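Local coordinates for purine nucleoside phosphorylase (Thermus thermophilus, PDB 6TK9), which catalyses the phosphorolysis of purine nucleosides, probably inosine and guanosine, to the free purine base and ribose 1-phosphate, at residues L109-G114 against G228-T233; M126-Y131 against G181-F186. All coordinates share one frame; numbering follows the deposited sequence.

Contact 1 (L109-G114 against G228-T233). With PO4 (phosphate ion), chain G.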
ATOM      1  N   LEU A 109       7.014 -23.728 -19.071  1.00 36.93           N
ATOM      2  CA  LEU A 109       5.778 -23.044 -19.524  1.00 38.53           C
ATOM      3  C   LEU A 109       6.154 -21.659 -20.049  1.00 38.51           C
ATOM      4  O   LEU A 109       6.746 -20.904 -19.287  1.00 42.30           O
ATOM      5  CB  LEU A 109       4.803 -22.961 -18.351  1.00 37.57           C
ATOM      6  CG  LEU A 109       4.527 -24.283 -17.643  1.00 36.29           C
ATOM      7  CD1 LEU A 109       3.757 -24.035 -16.361  1.00 37.03           C
ATOM      8  CD2 LEU A 109       3.775 -25.241 -18.548  1.00 34.02           C
ATOM      9  N   THR A 110       5.834 -21.362 -21.305  1.00 36.90           N
ATOM     10  CA  THR A 110       6.187 -20.092 -21.979  1.00 38.95           C
ATOM     11  C   THR A 110       4.893 -19.373 -22.357  1.00 39.31           C
ATOM     12  O   THR A 110       3.905 -20.066 -22.670  1.00 37.39           O
ATOM     13  CB  THR A 110       7.110 -20.315 -23.191  1.00 42.47           C
ATOM     14  OG1 THR A 110       6.339 -20.641 -24.352  1.00 42.34           O
ATOM     15  CG2 THR A 110       8.153 -21.386 -22.933  1.00 42.22           C
ATOM     16  N   SER A 111       4.927 -18.038 -22.347  1.00 37.93           N
ATOM     17  CA  SER A 111       3.760 -17.151 -22.587  1.00 38.84           C
ATOM     18  C   SER A 111       4.252 -15.823 -23.165  1.00 40.55           C
ATOM     19  O   SER A 111       5.428 -15.463 -22.945  1.00 43.64           O
ATOM     20  CB  SER A 111       2.980 -16.933 -21.307  1.00 39.84           C
ATOM     21  OG  SER A 111       3.859 -16.577 -20.245  1.00 42.11           O
ATOM     22  N   ALA A 112       3.386 -15.119 -23.880  1.00 40.71           N
ATOM     23  CA  ALA A 112       3.496 -13.654 -24.077  1.00 44.75           C
ATOM     24  C   ALA A 112       2.857 -12.968 -22.860  1.00 43.72           C
ATOM     25  O   ALA A 112       1.801 -13.458 -22.407  1.00 51.58           O
ATOM     26  CB  ALA A 112       2.830 -13.241 -25.371  1.00 42.16           C
ATOM     27  N   ALA A 113       3.480 -11.912 -22.335  1.00 40.27           N
ATOM     28  CA  ALA A 113       3.025 -11.195 -21.128  1.00 38.82           C
ATOM     29  C   ALA A 113       3.291  -9.716 -21.306  1.00 40.03           C
ATOM     30  O   ALA A 113       4.297  -9.405 -21.968  1.00 40.48           O
ATOM     31  CB  ALA A 113       3.747 -11.689 -19.905  1.00 41.03           C
ATOM     32  N   GLY A 114       2.444  -8.881 -20.698  1.00 40.15           N
ATOM     33  CA  GLY A 114       2.729  -7.455 -20.433  1.00 43.90           C
ATOM     34  C   GLY A 114       3.709  -7.276 -19.285  1.00 45.26           C
ATOM     35  O   GLY A 114       3.637  -8.061 -18.295  1.00 43.58           O
ATOM     36  N   GLY A 228       8.985 -21.146 -15.707  1.00 46.25           N
ATOM     37  CA  GLY A 228       8.077 -20.214 -16.395  1.00 40.21           C
ATOM     38  C   GLY A 228       8.860 -19.103 -17.067  1.00 41.23           C
ATOM     39  O   GLY A 228       9.698 -18.483 -16.401  1.00 39.95           O
ATOM     40  N   LEU A 229       8.614 -18.863 -18.351  1.00 38.50           N
ATOM     41  CA  LEU A 229       9.259 -17.767 -19.092  1.00 40.78           C
ATOM     42  C   LEU A 229       8.169 -17.053 -19.871  1.00 43.06           C
ATOM     43  O   LEU A 229       7.319 -17.721 -20.489  1.00 42.43           O
ATOM     44  CB  LEU A 229      10.351 -18.269 -20.041  1.00 43.41           C
ATOM     45  CG  LEU A 229      11.441 -19.153 -19.436  1.00 47.25           C
ATOM     46  CD1 LEU A 229      12.345 -19.671 -20.547  1.00 50.24           C
ATOM     47  CD2 LEU A 229      12.262 -18.415 -18.381  1.00 44.83           C
ATOM     48  N   SER A 230       8.212 -15.728 -19.810  1.00 40.64           N
ATOM     49  CA  SER A 230       7.375 -14.843 -20.629  1.00 39.17           C
ATOM     50  C   SER A 230       8.316 -13.974 -21.459  1.00 41.43           C
ATOM     51  O   SER A 230       9.432 -13.643 -20.982  1.00 37.32           O
ATOM     52  CB  SER A 230       6.446 -14.063 -19.764  1.00 38.91           C
ATOM     53  OG  SER A 230       5.591 -14.962 -19.075  1.00 37.66           O
ATOM     54  N   THR A 231       7.924 -13.778 -22.709  1.00 40.81           N
ATOM     55  CA  THR A 231       8.376 -12.685 -23.583  1.00 40.83           C
ATOM     56  C   THR A 231       7.578 -11.465 -23.138  1.00 42.80           C
ATOM     57  O   THR A 231       6.343 -11.516 -23.202  1.00 45.14           O
ATOM     58  CB  THR A 231       8.163 -13.042 -25.058  1.00 44.30           C
ATOM     59  OG1 THR A 231       9.022 -14.139 -25.400  1.00 44.24           O
ATOM     60  CG2 THR A 231       8.413 -11.844 -25.948  1.00 48.04           C
ATOM     61  N   ILE A 232       8.253 -10.441 -22.636  1.00 42.31           N
ATOM     62  CA  ILE A 232       7.593  -9.158 -22.302  1.00 47.13           C
ATOM     63  C   ILE A 232       7.347  -8.434 -23.635  1.00 48.78           C
ATOM     64  O   ILE A 232       8.184  -7.634 -24.044  1.00 47.13           O
ATOM     65  CB  ILE A 232       8.440  -8.366 -21.296  1.00 48.52           C
ATOM     66  CG1 ILE A 232       8.708  -9.186 -20.032  1.00 45.32           C
ATOM     67  CG2 ILE A 232       7.788  -7.027 -20.981  1.00 49.26           C
ATOM     68  CD1 ILE A 232       7.473  -9.550 -19.270  1.00 43.89           C
ATOM     69  N   THR A 233       6.238  -8.765 -24.295  1.00 49.53           N
ATOM     70  CA  THR A 233       5.870  -8.317 -25.660  1.00 53.72           C
ATOM     71  C   THR A 233       5.545  -6.820 -25.668  1.00 54.55           C
ATOM     72  O   THR A 233       5.757  -6.167 -26.710  1.00 56.55           O
ATOM     73  CB  THR A 233       4.691  -9.149 -26.175  1.00 56.07           C
ATOM     74  OG1 THR A 233       3.666  -9.067 -25.182  1.00 60.49           O
ATOM     75  CG2 THR A 233       5.064 -10.590 -26.445  1.00 51.08           C
TER
HETATM   76  P   PO4 G 301      -0.163 -16.871 -23.875  1.00 43.27           P
HETATM   77  O1  PO4 G 301      -0.937 -18.169 -24.153  1.00 38.46           O
HETATM   78  O2  PO4 G 301      -0.909 -15.682 -24.474  1.00 39.70           O
HETATM   79  O3  PO4 G 301       1.223 -16.926 -24.486  1.00 44.60           O
HETATM   80  O4  PO4 G 301      -0.011 -16.722 -22.364  1.00 43.18           O

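Contact 2 (M126-Y131 against G181-F186)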
ATOM      1  N   MET A 126      11.385 -12.588 -19.080  1.00 40.89           N
ATOM      2  CA  MET A 126      11.177 -12.598 -17.613  1.00 43.06           C
ATOM      3  C   MET A 126      11.088 -14.053 -17.188  1.00 41.06           C
ATOM      4  O   MET A 126      10.173 -14.732 -17.649  1.00 41.76           O
ATOM      5  CB  MET A 126       9.908 -11.855 -17.170  1.00 45.56           C
ATOM      6  CG  MET A 126       9.773 -11.749 -15.645  1.00 44.08           C
ATOM      7  SD  MET A 126       8.122 -11.217 -15.075  1.00 43.01           S
ATOM      8  CE  MET A 126       7.311 -12.792 -14.829  1.00 45.83           C
ATOM      9  N   LEU A 127      12.048 -14.485 -16.381  1.00 39.75           N
ATOM     10  CA  LEU A 127      11.969 -15.729 -15.592  1.00 42.60           C
ATOM     11  C   LEU A 127      10.886 -15.546 -14.526  1.00 42.38           C
ATOM     12  O   LEU A 127      10.882 -14.502 -13.864  1.00 48.93           O
ATOM     13  CB  LEU A 127      13.342 -15.954 -14.961  1.00 44.66           C
ATOM     14  CG  LEU A 127      13.461 -17.139 -14.013  1.00 43.60           C
ATOM     15  CD1 LEU A 127      13.209 -18.435 -14.753  1.00 44.42           C
ATOM     16  CD2 LEU A 127      14.832 -17.148 -13.352  1.00 46.66           C
ATOM     17  N   HIS A 128       9.990 -16.514 -14.379  1.00 40.53           N
ATOM     18  CA  HIS A 128       8.939 -16.513 -13.331  1.00 38.86           C
ATOM     19  C   HIS A 128       9.584 -16.926 -12.007  1.00 41.64           C
ATOM     20  O   HIS A 128      10.206 -18.008 -11.975  1.00 45.03           O
ATOM     21  CB  HIS A 128       7.804 -17.466 -13.703  1.00 37.37           C
ATOM     22  CG  HIS A 128       6.970 -17.022 -14.857  1.00 37.47           C
ATOM     23  ND1 HIS A 128       5.706 -17.521 -15.066  1.00 35.42           N
ATOM     24  CD2 HIS A 128       7.213 -16.138 -15.856  1.00 39.57           C
ATOM     25  CE1 HIS A 128       5.201 -16.961 -16.152  1.00 42.37           C
ATOM     26  NE2 HIS A 128       6.106 -16.100 -16.657  1.00 39.07           N
ATOM     27  N   LEU A 129       9.432 -16.106 -10.965  1.00 39.91           N
ATOM     28  CA  LEU A 129       9.847 -16.436  -9.579  1.00 36.82           C
ATOM     29  C   LEU A 129       8.648 -16.871  -8.752  1.00 34.14           C
ATOM     30  O   LEU A 129       8.850 -17.670  -7.857  1.00 33.60           O
ATOM     31  CB  LEU A 129      10.497 -15.207  -8.959  1.00 37.78           C
ATOM     32  CG  LEU A 129      11.808 -14.811  -9.616  1.00 41.27           C
ATOM     33  CD1 LEU A 129      12.457 -13.652  -8.870  1.00 44.39           C
ATOM     34  CD2 LEU A 129      12.745 -16.007  -9.678  1.00 40.62           C
ATOM     35  N   ASP A 130       7.458 -16.335  -9.036  1.00 37.39           N
ATOM     36  CA  ASP A 130       6.201 -16.667  -8.303  1.00 38.99           C
ATOM     37  C   ASP A 130       4.991 -16.193  -9.111  1.00 38.23           C
ATOM     38  O   ASP A 130       5.177 -15.529 -10.159  1.00 42.08           O
ATOM     39  CB  ASP A 130       6.197 -16.018  -6.920  1.00 40.46           C
ATOM     40  CG  ASP A 130       5.482 -16.807  -5.850  1.00 40.99           C
ATOM     41  OD1 ASP A 130       5.010 -17.901  -6.169  1.00 41.38           O
ATOM     42  OD2 ASP A 130       5.382 -16.289  -4.711  1.00 46.77           O
ATOM     43  N   TYR A 131       3.787 -16.512  -8.648  1.00 35.05           N
ATOM     44  CA  TYR A 131       2.532 -16.212  -9.385  1.00 32.72           C
ATOM     45  C   TYR A 131       1.487 -15.656  -8.414  1.00 32.85           C
ATOM     46  O   TYR A 131       1.503 -15.912  -7.166  1.00 30.29           O
ATOM     47  CB  TYR A 131       2.012 -17.460 -10.125  1.00 34.39           C
ATOM     48  CG  TYR A 131       1.381 -18.495  -9.229  1.00 32.01           C
ATOM     49  CD1 TYR A 131       0.105 -18.321  -8.726  1.00 32.97           C
ATOM     50  CD2 TYR A 131       2.079 -19.609  -8.821  1.00 34.29           C
ATOM     51  CE1 TYR A 131      -0.455 -19.218  -7.831  1.00 34.61           C
ATOM     52  CE2 TYR A 131       1.515 -20.545  -7.965  1.00 38.26           C
ATOM     53  CZ  TYR A 131       0.246 -20.342  -7.449  1.00 36.44           C
ATOM     54  OH  TYR A 131      -0.315 -21.242  -6.586  1.00 37.24           O
ATOM     55  N   GLY A 181      10.513 -11.942 -12.019  1.00 54.01           N
ATOM     56  CA  GLY A 181       9.407 -11.417 -11.206  1.00 47.48           C
ATOM     57  C   GLY A 181       8.214 -12.337 -11.089  1.00 46.66           C
ATOM     58  O   GLY A 181       8.315 -13.555 -11.411  1.00 48.36           O
ATOM     59  N   VAL A 182       7.121 -11.732 -10.618  1.00 42.67           N
ATOM     60  CA  VAL A 182       5.843 -12.391 -10.244  1.00 40.77           C
ATOM     61  C   VAL A 182       4.899 -12.255 -11.418  1.00 36.86           C
ATOM     62  O   VAL A 182       4.709 -11.088 -11.855  1.00 32.62           O
ATOM     63  CB  VAL A 182       5.238 -11.732  -8.994  1.00 42.23           C
ATOM     64  CG1 VAL A 182       3.920 -12.380  -8.590  1.00 42.82           C
ATOM     65  CG2 VAL A 182       6.233 -11.737  -7.853  1.00 38.91           C
ATOM     66  N   TYR A 183       4.330 -13.384 -11.855  1.00 35.88           N
ATOM     67  CA  TYR A 183       3.337 -13.450 -12.965  1.00 40.68           C
ATOM     68  C   TYR A 183       1.918 -13.413 -12.395  1.00 37.65           C
ATOM     69  O   TYR A 183       1.599 -14.308 -11.612  1.00 40.74           O
ATOM     70  CB  TYR A 183       3.533 -14.716 -13.811  1.00 40.42           C
ATOM     71  CG  TYR A 183       2.606 -14.853 -14.998  1.00 36.81           C
ATOM     72  CD1 TYR A 183       1.375 -15.464 -14.867  1.00 35.34           C
ATOM     73  CD2 TYR A 183       2.973 -14.421 -16.262  1.00 38.36           C
ATOM     74  CE1 TYR A 183       0.534 -15.642 -15.950  1.00 36.38           C
ATOM     75  CE2 TYR A 183       2.137 -14.583 -17.359  1.00 38.23           C
ATOM     76  CZ  TYR A 183       0.906 -15.197 -17.205  1.00 38.94           C
ATOM     77  OH  TYR A 183       0.045 -15.349 -18.266  1.00 43.26           O
ATOM     78  N   ALA A 184       1.102 -12.439 -12.808  1.00 39.68           N
ATOM     79  CA  ALA A 184      -0.339 -12.325 -12.462  1.00 38.17           C
ATOM     80  C   ALA A 184      -1.212 -12.848 -13.613  1.00 37.33           C
ATOM     81  O   ALA A 184      -1.170 -12.277 -14.760  1.00 36.93           O
ATOM     82  CB  ALA A 184      -0.684 -10.888 -12.147  1.00 39.60           C
ATOM     83  N   TRP A 185      -1.997 -13.877 -13.310  1.00 33.85           N
ATOM     84  CA  TRP A 185      -3.089 -14.430 -14.159  1.00 33.32           C
ATOM     85  C   TRP A 185      -4.305 -13.505 -14.111  1.00 32.07           C
ATOM     86  O   TRP A 185      -5.024 -13.544 -13.130  1.00 34.68           O
ATOM     87  CB  TRP A 185      -3.450 -15.854 -13.693  1.00 32.56           C
ATOM     88  CG  TRP A 185      -4.536 -16.533 -14.466  1.00 28.88           C
ATOM     89  CD1 TRP A 185      -4.973 -16.225 -15.720  1.00 29.64           C
ATOM     90  CD2 TRP A 185      -5.263 -17.699 -14.066  1.00 28.97           C
ATOM     91  NE1 TRP A 185      -5.950 -17.097 -16.108  1.00 28.46           N
ATOM     92  CE2 TRP A 185      -6.152 -18.008 -15.118  1.00 29.68           C
ATOM     93  CE3 TRP A 185      -5.278 -18.487 -12.914  1.00 28.76           C
ATOM     94  CZ2 TRP A 185      -7.050 -19.062 -15.050  1.00 30.20           C
ATOM     95  CZ3 TRP A 185      -6.170 -19.525 -12.838  1.00 29.51           C
ATOM     96  CH2 TRP A 185      -7.037 -19.810 -13.895  1.00 33.02           C
ATOM     97  N   PHE A 186      -4.492 -12.684 -15.138  1.00 37.24           N
ATOM     98  CA  PHE A 186      -5.683 -11.827 -15.371  1.00 34.96           C
ATOM     99  C   PHE A 186      -6.596 -12.595 -16.314  1.00 36.98           C
ATOM    100  O   PHE A 186      -6.080 -13.111 -17.304  1.00 39.01           O
ATOM    101  CB  PHE A 186      -5.260 -10.488 -15.977  1.00 36.12           C
ATOM    102  CG  PHE A 186      -6.374  -9.499 -16.181  1.00 38.00           C
ATOM    103  CD1 PHE A 186      -6.917  -8.812 -15.103  1.00 38.23           C
ATOM    104  CD2 PHE A 186      -6.876  -9.246 -17.444  1.00 37.73           C
ATOM    105  CE1 PHE A 186      -7.932  -7.885 -15.286  1.00 40.29           C
ATOM    106  CE2 PHE A 186      -7.902  -8.327 -17.622  1.00 44.83           C
ATOM    107  CZ  PHE A 186      -8.421  -7.633 -16.544  1.00 42.45           C
TER

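Contact 1 (L109-G114 against G228-T233)
Leu-109 starts the pairing with its carbonyl: O accepts the N-H of Leu-229 at 2.9 Å. At Thr-110 the CA-H points to Leu-229 O, 3.0 Å away, while the hydroxyl turns from this strand to Val-26 O and Gly-28 N on the other flank. Ser-111 N gives Leu-229 O only a weak, bent bond (134°), but Ser-111 O takes the Thr-231 N-H well. With chi1 at 49°, Ser-111 OG sits between its own N and carbonyl carbon and is hydrogen-bonded to Ser-230 OG at 2.6 Å; the latter also has His-128 NE2 as a partner. Strands 106-115 and 225-235 run parallel here, inside the central mixed beta-sheet of the phosphorylase superfamily fold, and helix 257-270 covers the face carrying Thr-110, Leu-229 and Thr-231. Ala-112 is engaged through both backbone and side chain: its N-H binds phosphate O3 at 2.9 Å, in a site, completed by Ser-29, Arg-80, His-82 and Ser-211, consistent with the family's substrate phosphate site, and its CB meets Thr-233 CG2 at 3.6 Å. Ala-113 CB packs on Ser-230 CB, also 3.6 Å away. Its N-H goes to Thr-231 O, and its O receives N of Thr-233, the last residue of the inverse gamma turn centred on Ile-232.

Contact 2 (M126-Y131 against G181-F186)
The side chains of His-128 and Tyr-183 run alongside each other from two parallel strands, 124-133 and 179-185, of the central mixed sheet of the phosphorylase superfamily fold. The backbone bonds are three. Gly-181 sits between two residues of the other strand: its N reaches Leu-127 O, and its O takes the Leu-129 N-H at 2.8 Å in a nearly straight bond (178°). Further along, Tyr-183 N binds Asp-130 O at 2.9 Å, and Tyr-131 CA-H approaches Tyr-183 O.

The aromatic contact is an offset one. The ring planes are 23° apart and slid so far that little of one ring lies over the other, with His-128 CE1 3.4 Å from Tyr-183 CD2. Tyr-183 CB makes a CH-pi contact over one face of the imidazole, toward its rim. Both imidazole nitrogens have partners, ND1 with Tyr-159 OH and NE2 with Ser-230 OG, which should fix the ring's rotation. An alanine at His-128 would probably cost Tyr-159 OH its imidazole partner, leave Ser-230 OG with Ser-111 OG but without NE2, and open a gap beside the Tyr-183 ring. Tyr-183 OH is bonded to Ser-211 O, and its side chain lies about 4 Å, nearest atoms, from a bound phosphate.

Van der Waals and subunit contacts follow. Val-182 CG1, anti to its own N, rests 3.7 Å from the carbonyl Asp-130 O. Asp-130 OD2 accepts Ala-195 N of a second subunit, and Arg-119 of a third packs on Leu-129, Asp-130 and Val-182, so this part of the sheet lies at a subunit interface of the six-chain assembly. At Gly-181's backbone angles a CB would hit the preceding carbonyl O and crowd Met-126 SD. The Met-126 chain bends at chi3 (92°), and its CE lies 3.6 Å from Gly-181 O.

How the contacts relate
Of the four segments 109-114 comes first, after strands such as 23-27 and 72-78; the chain then turns through 126-131, the next strand in sequence. It passes helix 161-173 before 181-186 pairs with 126-131 and contact 2 closes the inner loop. Strand 207-209 and helix 213-222 follow, and 228-233 then returns to 109-114, closing the wider loop of contact 1. Contact 2 is therefore nested within contact 1, and the two do not cross. Their centres are about 9 Å apart, and strands 225-235 and 124-133, antiparallel neighbours, join them into one sheet: Gly-228 O meets His-128 N at 2.8 Å. The phosphate site at contact 1 is thereby tied to the subunit interface at contact 2.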